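Long-range contact in TetR family transcriptional regulator (Chloroflexus aurantiacus, PDB 3NRG), which probably binds cis-regulatory DNA through an N-terminal helix-turn-helix and regulates transcription, as TetR-family proteins do: residues Asp86-Ile99 / Ile203-Arg215. Sequence-based numbering, arbitrary orientation.
Sequences DMFAYLRWLLDVGI and IEQVIDILERGMR
Helices 87-99 and 203-214 run roughly antiparallel, their axes approaching to 10.0 Å at 143°, with Phe88 set against Glu211 and Arg92 against Ile207. Knobs-into-holes packing follows: Phe88 enters the hole formed by Ile207, Leu210, Glu211 and Met214, while Ile207 and Ile203 fill successive holes of the facing helix. Glu211 CA lies 3.7 Å from the Phe88 ring centroid, 16° off the normal, a CH-pi contact; Met87 CE lies over the rim of the opposite face, and Met214 CB meets the edge. A serine in place of Phe88 would probably open a gap over Glu211 and leave Met214 CB without the ring edge it packs against. Beside the ring, Arg215 NH2 forms a salt bridge to Asp86 OD1 at 2.7 Å, using the syn lone pair of that oxygen, with carboxylate and guanidinium nearly coplanar. Arg215 NH2 also bonds Glu211 OE2 at 2.8 Å, so one arginine links two carboxylates whose like charges it probably offsets. Asp86 OD2 meanwhile N-caps its helix through Ala89 N. At the other margin, a bend at chi2 turns the Arg92 chain so that NH1 meets the anti lone pair of Glu204 OE2 at 3.1 Å, the oxygen tilted from the guanidinium plane and the carboxylate nearly perpendicular to it, while NE bonds Asp96 OD2 weakly. On the inner side of the pair, Leu95 CD2 touches Ile207 CD1 at 3.9 Å; farther along, the CD1 atoms of Ile99 and Ile203 meet at 3.8 Å. Within the all-helical TetR C-terminal domain, this pair rests on helix 157-179 through Leu95, Val206 and Leu210, Leu91 packs on Phe138 of helix 124-147, and Phe88 also touches Leu151.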
ATOM      1  N   ASP A  86      -4.210  22.257 -10.036  1.00 33.22           N
ATOM      2  CA  ASP A  86      -5.531  21.914  -9.520  1.00 30.87           C
ATOM      3  C   ASP A  86      -5.433  20.758  -8.535  1.00 34.01           C
ATOM      4  O   ASP A  86      -4.781  19.751  -8.832  1.00 34.82           O
ATOM      5  CB  ASP A  86      -6.466  21.547 -10.681  1.00 31.78           C
ATOM      6  CG  ASP A  86      -7.906  21.350 -10.276  1.00 36.45           C
ATOM      7  OD1 ASP A  86      -8.580  22.356  -9.986  1.00 37.58           O
ATOM      8  OD2 ASP A  86      -8.385  20.196 -10.331  1.00 39.80           O
HETATM    9  N   MSE A  87      -6.086  20.894  -7.361  1.00 28.10           N
HETATM   10  CA  MSE A  87      -6.069  19.873  -6.311  1.00 25.81           C
HETATM   11  C   MSE A  87      -6.697  18.558  -6.780  1.00 29.97           C
HETATM   12  O   MSE A  87      -6.171  17.485  -6.474  1.00 29.36           O
HETATM   13  CB  MSE A  87      -6.774  20.381  -5.045  1.00 27.31           C
HETATM   14  CG  MSE A  87      -6.486  19.527  -3.810  1.00 32.51           C
HETATM   15 SE   MSE A  87      -7.630  19.973  -2.343  0.75 39.02          SE
HETATM   16  CE  MSE A  87      -9.138  18.971  -2.828  1.00 35.32           C
ATOM     17  N   PHE A  88      -7.820  18.638  -7.518  1.00 26.49           N
ATOM     18  CA  PHE A  88      -8.515  17.445  -8.001  1.00 25.42           C
ATOM     19  C   PHE A  88      -7.777  16.741  -9.131  1.00 29.50           C
ATOM     20  O   PHE A  88      -7.776  15.511  -9.184  1.00 28.46           O
ATOM     21  CB  PHE A  88      -9.967  17.764  -8.363  1.00 26.79           C
ATOM     22  CG  PHE A  88     -10.767  18.176  -7.150  1.00 27.86           C
ATOM     23  CD1 PHE A  88     -11.147  17.234  -6.195  1.00 29.47           C
ATOM     24  CD2 PHE A  88     -11.058  19.512  -6.909  1.00 29.94           C
ATOM     25  CE1 PHE A  88     -11.825  17.625  -5.039  1.00 30.09           C
ATOM     26  CE2 PHE A  88     -11.761  19.897  -5.766  1.00 32.31           C
ATOM     27  CZ  PHE A  88     -12.147  18.949  -4.843  1.00 29.80           C
ATOM     28  N   ALA A  89      -7.063  17.508  -9.973  1.00 27.23           N
ATOM     29  CA  ALA A  89      -6.232  16.934 -11.027  1.00 27.44           C
ATOM     30  C   ALA A  89      -5.031  16.223 -10.393  1.00 32.08           C
ATOM     31  O   ALA A  89      -4.624  15.158 -10.869  1.00 33.31           O
ATOM     32  CB  ALA A  89      -5.765  18.019 -11.974  1.00 29.07           C
ATOM     33  N   TYR A  90      -4.519  16.771  -9.264  1.00 26.70           N
ATOM     34  CA  TYR A  90      -3.437  16.154  -8.503  1.00 25.60           C
ATOM     35  C   TYR A  90      -3.922  14.893  -7.791  1.00 28.78           C
ATOM     36  O   TYR A  90      -3.217  13.886  -7.792  1.00 29.00           O
ATOM     37  CB  TYR A  90      -2.831  17.151  -7.492  1.00 26.97           C
ATOM     38  CG  TYR A  90      -1.885  16.503  -6.500  1.00 27.51           C
ATOM     39  CD1 TYR A  90      -0.640  16.029  -6.901  1.00 29.61           C
ATOM     40  CD2 TYR A  90      -2.243  16.346  -5.164  1.00 27.44           C
ATOM     41  CE1 TYR A  90       0.214  15.389  -6.005  1.00 29.73           C
ATOM     42  CE2 TYR A  90      -1.393  15.719  -4.256  1.00 28.35           C
ATOM     43  CZ  TYR A  90      -0.162  15.250  -4.680  1.00 35.43           C
ATOM     44  OH  TYR A  90       0.674  14.636  -3.791  1.00 38.00           O
ATOM     45  N   LEU A  91      -5.129  14.945  -7.181  1.00 24.60           N
ATOM     46  CA  LEU A  91      -5.718  13.802  -6.481  1.00 22.91           C
ATOM     47  C   LEU A  91      -5.943  12.617  -7.414  1.00 28.61           C
ATOM     48  O   LEU A  91      -5.740  11.474  -7.004  1.00 28.75           O
ATOM     49  CB  LEU A  91      -7.025  14.196  -5.774  1.00 22.08           C
ATOM     50  CG  LEU A  91      -6.879  14.999  -4.465  1.00 25.04           C
ATOM     51  CD1 LEU A  91      -8.210  15.507  -3.999  1.00 24.14           C
ATOM     52  CD2 LEU A  91      -6.236  14.165  -3.369  1.00 25.18           C
ATOM     53  N   ARG A  92      -6.310  12.887  -8.684  1.00 26.59           N
ATOM     54  CA  ARG A  92      -6.482  11.844  -9.704  1.00 26.58           C
ATOM     55  C   ARG A  92      -5.131  11.175  -9.995  1.00 31.30           C
ATOM     56  O   ARG A  92      -5.069   9.953 -10.120  1.00 30.65           O
ATOM     57  CB  ARG A  92      -7.097  12.436 -10.996  1.00 26.34           C
ATOM     58  CG  ARG A  92      -7.516  11.386 -12.033  1.00 33.90           C
ATOM     59  CD  ARG A  92      -6.415  11.105 -13.048  1.00 41.80           C
ATOM     60  NE  ARG A  92      -6.679   9.890 -13.820  1.00 53.69           N
ATOM     61  CZ  ARG A  92      -7.267   9.876 -15.013  1.00 71.11           C
ATOM     62  NH1 ARG A  92      -7.656  11.012 -15.582  1.00 56.82           N
ATOM     63  NH2 ARG A  92      -7.466   8.729 -15.647  1.00 61.07           N
ATOM     64  N   TRP A  93      -4.053  11.983 -10.092  1.00 28.83           N
ATOM     65  CA  TRP A  93      -2.699  11.484 -10.299  1.00 29.32           C
ATOM     66  C   TRP A  93      -2.257  10.629  -9.096  1.00 30.54           C
ATOM     67  O   TRP A  93      -1.739   9.530  -9.285  1.00 29.91           O
ATOM     68  CB  TRP A  93      -1.720  12.660 -10.522  1.00 29.95           C
ATOM     69  CG  TRP A  93      -0.281  12.242 -10.677  1.00 31.95           C
ATOM     70  CD1 TRP A  93       0.364  11.935 -11.839  1.00 35.54           C
ATOM     71  CD2 TRP A  93       0.692  12.110  -9.627  1.00 32.00           C
ATOM     72  NE1 TRP A  93       1.675  11.605 -11.579  1.00 35.85           N
ATOM     73  CE2 TRP A  93       1.902  11.698 -10.229  1.00 36.85           C
ATOM     74  CE3 TRP A  93       0.659  12.302  -8.232  1.00 32.84           C
ATOM     75  CZ2 TRP A  93       3.065  11.454  -9.485  1.00 36.48           C
ATOM     76  CZ3 TRP A  93       1.809  12.063  -7.497  1.00 34.58           C
ATOM     77  CH2 TRP A  93       2.996  11.650  -8.121  1.00 35.98           C
ATOM     78  N   LEU A  94      -2.489  11.130  -7.861  1.00 25.56           N
ATOM     79  CA  LEU A  94      -2.113  10.438  -6.625  1.00 24.60           C
ATOM     80  C   LEU A  94      -2.913   9.135  -6.430  1.00 28.21           C
ATOM     81  O   LEU A  94      -2.372   8.145  -5.923  1.00 27.27           O
ATOM     82  CB  LEU A  94      -2.294  11.372  -5.418  1.00 24.66           C
ATOM     83  CG  LEU A  94      -1.707  10.891  -4.081  1.00 28.81           C
ATOM     84  CD1 LEU A  94      -0.158  10.843  -4.132  1.00 29.05           C
ATOM     85  CD2 LEU A  94      -2.186  11.775  -2.935  1.00 31.81           C
ATOM     86  N   LEU A  95      -4.193   9.136  -6.837  1.00 25.11           N
ATOM     87  CA  LEU A  95      -5.053   7.950  -6.765  1.00 24.84           C
ATOM     88  C   LEU A  95      -4.555   6.889  -7.753  1.00 30.01           C
ATOM     89  O   LEU A  95      -4.467   5.714  -7.399  1.00 30.30           O
ATOM     90  CB  LEU A  95      -6.517   8.343  -7.070  1.00 24.64           C
ATOM     91  CG  LEU A  95      -7.598   7.277  -6.848  1.00 28.72           C
ATOM     92  CD1 LEU A  95      -7.498   6.656  -5.460  1.00 28.54           C
ATOM     93  CD2 LEU A  95      -8.977   7.870  -7.052  1.00 28.76           C
ATOM     94  N   ASP A  96      -4.157   7.329  -8.966  1.00 27.11           N
ATOM     95  CA  ASP A  96      -3.615   6.467 -10.015  1.00 27.85           C
ATOM     96  C   ASP A  96      -2.289   5.818  -9.570  1.00 31.85           C
ATOM     97  O   ASP A  96      -2.105   4.615  -9.756  1.00 31.34           O
ATOM     98  CB  ASP A  96      -3.402   7.277 -11.300  1.00 31.31           C
ATOM     99  CG  ASP A  96      -3.873   6.579 -12.555  1.00 50.19           C
ATOM    100  OD1 ASP A  96      -3.298   5.512 -12.896  1.00 51.90           O
ATOM    101  OD2 ASP A  96      -4.761   7.133 -13.243  1.00 59.68           O
ATOM    102  N   VAL A  97      -1.381   6.617  -8.961  1.00 28.53           N
ATOM    103  CA  VAL A  97      -0.090   6.133  -8.453  1.00 28.78           C
ATOM    104  C   VAL A  97      -0.291   5.044  -7.375  1.00 31.03           C
ATOM    105  O   VAL A  97       0.308   3.968  -7.465  1.00 30.47           O
ATOM    106  CB  VAL A  97       0.795   7.306  -7.938  1.00 33.68           C
ATOM    107  CG1 VAL A  97       1.972   6.792  -7.111  1.00 33.54           C
ATOM    108  CG2 VAL A  97       1.287   8.167  -9.096  1.00 34.47           C
ATOM    109  N   GLY A  98      -1.149   5.332  -6.392  1.00 26.25           N
ATOM    110  CA  GLY A  98      -1.464   4.404  -5.310  1.00 25.24           C
ATOM    111  C   GLY A  98      -1.976   3.069  -5.808  1.00 28.25           C
ATOM    112  O   GLY A  98      -1.568   2.018  -5.311  1.00 28.30           O
ATOM    113  N   ILE A  99      -2.844   3.106  -6.829  1.00 24.11           N
ATOM    114  CA  ILE A  99      -3.415   1.916  -7.458  1.00 23.43           C
ATOM    115  C   ILE A  99      -2.340   1.154  -8.283  1.00 27.58           C
ATOM    116  O   ILE A  99      -2.285  -0.079  -8.229  1.00 26.30           O
ATOM    117  CB  ILE A  99      -4.674   2.317  -8.294  1.00 26.17           C
ATOM    118  CG1 ILE A  99      -5.849   2.731  -7.347  1.00 26.12           C
ATOM    119  CG2 ILE A  99      -5.103   1.197  -9.242  1.00 26.04           C
ATOM    120  CD1 ILE A  99      -6.958   3.617  -7.996  1.00 26.10           C
ATOM    121  N   ILE A 203     -11.801   5.677 -11.831  1.00 28.78           N
ATOM    122  CA  ILE A 203     -10.934   6.642 -11.150  1.00 28.44           C
ATOM    123  C   ILE A 203     -11.398   8.075 -11.438  1.00 33.07           C
ATOM    124  O   ILE A 203     -11.524   8.870 -10.502  1.00 33.62           O
ATOM    125  CB  ILE A 203      -9.439   6.405 -11.515  1.00 31.89           C
ATOM    126  CG1 ILE A 203      -8.948   5.049 -10.938  1.00 32.43           C
ATOM    127  CG2 ILE A 203      -8.546   7.565 -11.029  1.00 31.93           C
ATOM    128  CD1 ILE A 203      -7.722   4.468 -11.638  1.00 41.88           C
ATOM    129  N   GLU A 204     -11.743   8.377 -12.720  1.00 29.02           N
ATOM    130  CA  GLU A 204     -12.256   9.695 -13.121  1.00 28.99           C
ATOM    131  C   GLU A 204     -13.631   9.970 -12.490  1.00 31.59           C
ATOM    132  O   GLU A 204     -13.856  11.064 -11.974  1.00 31.09           O
ATOM    133  CB  GLU A 204     -12.329   9.814 -14.651  1.00 31.46           C
ATOM    134  CG  GLU A 204     -10.968   9.876 -15.330  1.00 44.87           C
ATOM    135  CD  GLU A 204     -10.996   9.915 -16.850  1.00 73.95           C
ATOM    136  OE1 GLU A 204     -12.100   9.819 -17.437  1.00 72.20           O
ATOM    137  OE2 GLU A 204      -9.905  10.032 -17.456  1.00 69.96           O
ATOM    138  N   GLN A 205     -14.531   8.953 -12.489  1.00 27.53           N
ATOM    139  CA  GLN A 205     -15.858   9.037 -11.860  1.00 26.42           C
ATOM    140  C   GLN A 205     -15.736   9.359 -10.362  1.00 29.45           C
ATOM    141  O   GLN A 205     -16.454  10.224  -9.866  1.00 29.72           O
ATOM    142  CB  GLN A 205     -16.627   7.724 -12.056  1.00 27.49           C
ATOM    143  CG  GLN A 205     -17.477   7.687 -13.321  1.00 36.26           C
ATOM    144  CD  GLN A 205     -18.901   8.165 -13.090  1.00 48.80           C
ATOM    145  OE1 GLN A 205     -19.323   8.464 -11.966  1.00 41.42           O
ATOM    146  NE2 GLN A 205     -19.690   8.180 -14.144  1.00 41.22           N
ATOM    147  N   VAL A 206     -14.794   8.682  -9.657  1.00 25.04           N
ATOM    148  CA  VAL A 206     -14.538   8.893  -8.224  1.00 24.36           C
ATOM    149  C   VAL A 206     -14.114  10.339  -7.948  1.00 29.81           C
ATOM    150  O   VAL A 206     -14.668  10.980  -7.053  1.00 29.79           O
ATOM    151  CB  VAL A 206     -13.509   7.869  -7.668  1.00 27.22           C
ATOM    152  CG1 VAL A 206     -12.919   8.338  -6.344  1.00 26.23           C
ATOM    153  CG2 VAL A 206     -14.134   6.491  -7.521  1.00 27.11           C
ATOM    154  N   ILE A 207     -13.155  10.860  -8.740  1.00 27.23           N
ATOM    155  CA  ILE A 207     -12.673  12.241  -8.603  1.00 27.51           C
ATOM    156  C   ILE A 207     -13.795  13.257  -8.901  1.00 32.12           C
ATOM    157  O   ILE A 207     -13.932  14.238  -8.166  1.00 32.86           O
ATOM    158  CB  ILE A 207     -11.384  12.479  -9.458  1.00 31.05           C
ATOM    159  CG1 ILE A 207     -10.215  11.548  -9.006  1.00 31.11           C
ATOM    160  CG2 ILE A 207     -10.957  13.955  -9.461  1.00 32.70           C
ATOM    161  CD1 ILE A 207      -9.728  11.709  -7.494  1.00 34.58           C
ATOM    162  N   ASP A 208     -14.640  12.979  -9.932  1.00 27.72           N
ATOM    163  CA  ASP A 208     -15.776  13.847 -10.291  1.00 27.43           C
ATOM    164  C   ASP A 208     -16.751  13.999  -9.123  1.00 30.30           C
ATOM    165  O   ASP A 208     -17.215  15.108  -8.857  1.00 31.55           O
ATOM    166  CB  ASP A 208     -16.515  13.307 -11.535  1.00 29.57           C
ATOM    167  CG  ASP A 208     -15.736  13.405 -12.839  1.00 39.51           C
ATOM    168  OD1 ASP A 208     -14.655  14.034 -12.841  1.00 39.25           O
ATOM    169  OD2 ASP A 208     -16.212  12.853 -13.857  1.00 47.12           O
ATOM    170  N   ILE A 209     -17.046  12.886  -8.412  1.00 24.77           N
ATOM    171  CA  ILE A 209     -17.941  12.896  -7.253  1.00 24.08           C
ATOM    172  C   ILE A 209     -17.346  13.758  -6.126  1.00 28.68           C
ATOM    173  O   ILE A 209     -18.034  14.637  -5.594  1.00 29.03           O
ATOM    174  CB  ILE A 209     -18.280  11.443  -6.785  1.00 26.76           C
ATOM    175  CG1 ILE A 209     -19.069  10.679  -7.884  1.00 27.26           C
ATOM    176  CG2 ILE A 209     -19.056  11.446  -5.432  1.00 27.04           C
ATOM    177  CD1 ILE A 209     -19.015   9.126  -7.767  1.00 31.68           C
ATOM    178  N   LEU A 210     -16.044  13.555  -5.817  1.00 24.75           N
ATOM    179  CA  LEU A 210     -15.347  14.311  -4.770  1.00 24.46           C
ATOM    180  C   LEU A 210     -15.203  15.790  -5.139  1.00 29.52           C
ATOM    181  O   LEU A 210     -15.334  16.658  -4.269  1.00 29.89           O
ATOM    182  CB  LEU A 210     -13.969  13.693  -4.481  1.00 24.05           C
ATOM    183  CG  LEU A 210     -13.964  12.228  -3.980  1.00 27.73           C
ATOM    184  CD1 LEU A 210     -12.583  11.635  -4.070  1.00 27.20           C
ATOM    185  CD2 LEU A 210     -14.498  12.121  -2.558  1.00 29.59           C
ATOM    186  N   GLU A 211     -14.981  16.080  -6.443  1.00 25.72           N
ATOM    187  CA  GLU A 211     -14.848  17.446  -6.949  1.00 25.58           C
ATOM    188  C   GLU A 211     -16.162  18.224  -6.800  1.00 31.17           C
ATOM    189  O   GLU A 211     -16.159  19.315  -6.230  1.00 32.11           O
ATOM    190  CB  GLU A 211     -14.375  17.437  -8.411  1.00 26.78           C
ATOM    191  CG  GLU A 211     -14.044  18.815  -8.959  1.00 32.45           C
ATOM    192  CD  GLU A 211     -13.641  18.838 -10.418  1.00 50.98           C
ATOM    193  OE1 GLU A 211     -14.112  17.968 -11.186  1.00 45.44           O
ATOM    194  OE2 GLU A 211     -12.895  19.765 -10.807  1.00 50.95           O
ATOM    195  N   ARG A 212     -17.290  17.645  -7.273  1.00 27.37           N
ATOM    196  CA  ARG A 212     -18.606  18.293  -7.164  1.00 27.41           C
ATOM    197  C   ARG A 212     -19.015  18.482  -5.699  1.00 31.58           C
ATOM    198  O   ARG A 212     -19.646  19.483  -5.356  1.00 33.30           O
ATOM    199  CB  ARG A 212     -19.686  17.494  -7.912  1.00 25.97           C
ATOM    200  CG  ARG A 212     -19.541  17.507  -9.426  1.00 30.12           C
ATOM    201  CD  ARG A 212     -20.766  16.918 -10.110  1.00 38.49           C
ATOM    202  NE  ARG A 212     -20.971  15.507  -9.767  1.00 43.89           N
ATOM    203  CZ  ARG A 212     -20.550  14.490 -10.513  1.00 54.25           C
ATOM    204  NH1 ARG A 212     -19.912  14.716 -11.656  1.00 44.54           N
ATOM    205  NH2 ARG A 212     -20.772  13.240 -10.127  1.00 31.45           N
ATOM    206  N   GLY A 213     -18.640  17.527  -4.856  1.00 25.78           N
ATOM    207  CA  GLY A 213     -18.976  17.555  -3.440  1.00 24.85           C
ATOM    208  C   GLY A 213     -18.182  18.543  -2.608  1.00 27.06           C
ATOM    209  O   GLY A 213     -18.676  19.016  -1.581  1.00 27.52           O
HETATM  210  N   MSE A 214     -16.939  18.864  -3.033  1.00 20.94           N
HETATM  211  CA  MSE A 214     -16.041  19.723  -2.238  1.00 18.89           C
HETATM  212  C   MSE A 214     -15.729  21.085  -2.855  1.00 30.40           C
HETATM  213  O   MSE A 214     -15.494  22.040  -2.107  1.00 31.84           O
HETATM  214  CB  MSE A 214     -14.737  18.988  -1.907  1.00 17.70           C
HETATM  215  CG  MSE A 214     -14.945  17.752  -1.090  1.00 19.72           C
HETATM  216 SE   MSE A 214     -13.298  16.836  -0.734  0.75 21.54          SE
HETATM  217  CE  MSE A 214     -14.047  15.198  -0.038  1.00 17.23           C
ATOM    218  N   ARG A 215     -15.622  21.166  -4.202  1.00 30.50           N
ATOM    219  CA  ARG A 215     -15.267  22.429  -4.867  1.00 32.77           C
ATOM    220  C   ARG A 215     -16.359  23.485  -4.719  1.00 40.37           C
ATOM    221  O   ARG A 215     -17.545  23.153  -4.730  1.00 39.72           O
ATOM    222  CB  ARG A 215     -14.925  22.207  -6.349  1.00 34.00           C
ATOM    223  CG  ARG A 215     -14.175  23.383  -6.972  1.00 43.15           C
ATOM    224  CD  ARG A 215     -14.117  23.302  -8.480  1.00 47.10           C
ATOM    225  NE  ARG A 215     -13.177  22.283  -8.940  1.00 53.63           N
ATOM    226  CZ  ARG A 215     -11.876  22.495  -9.117  1.00 66.46           C
ATOM    227  NH1 ARG A 215     -11.345  23.682  -8.837  1.00 54.81           N
ATOM    228  NH2 ARG A 215     -11.094  21.522  -9.559  1.00 49.21           N
TER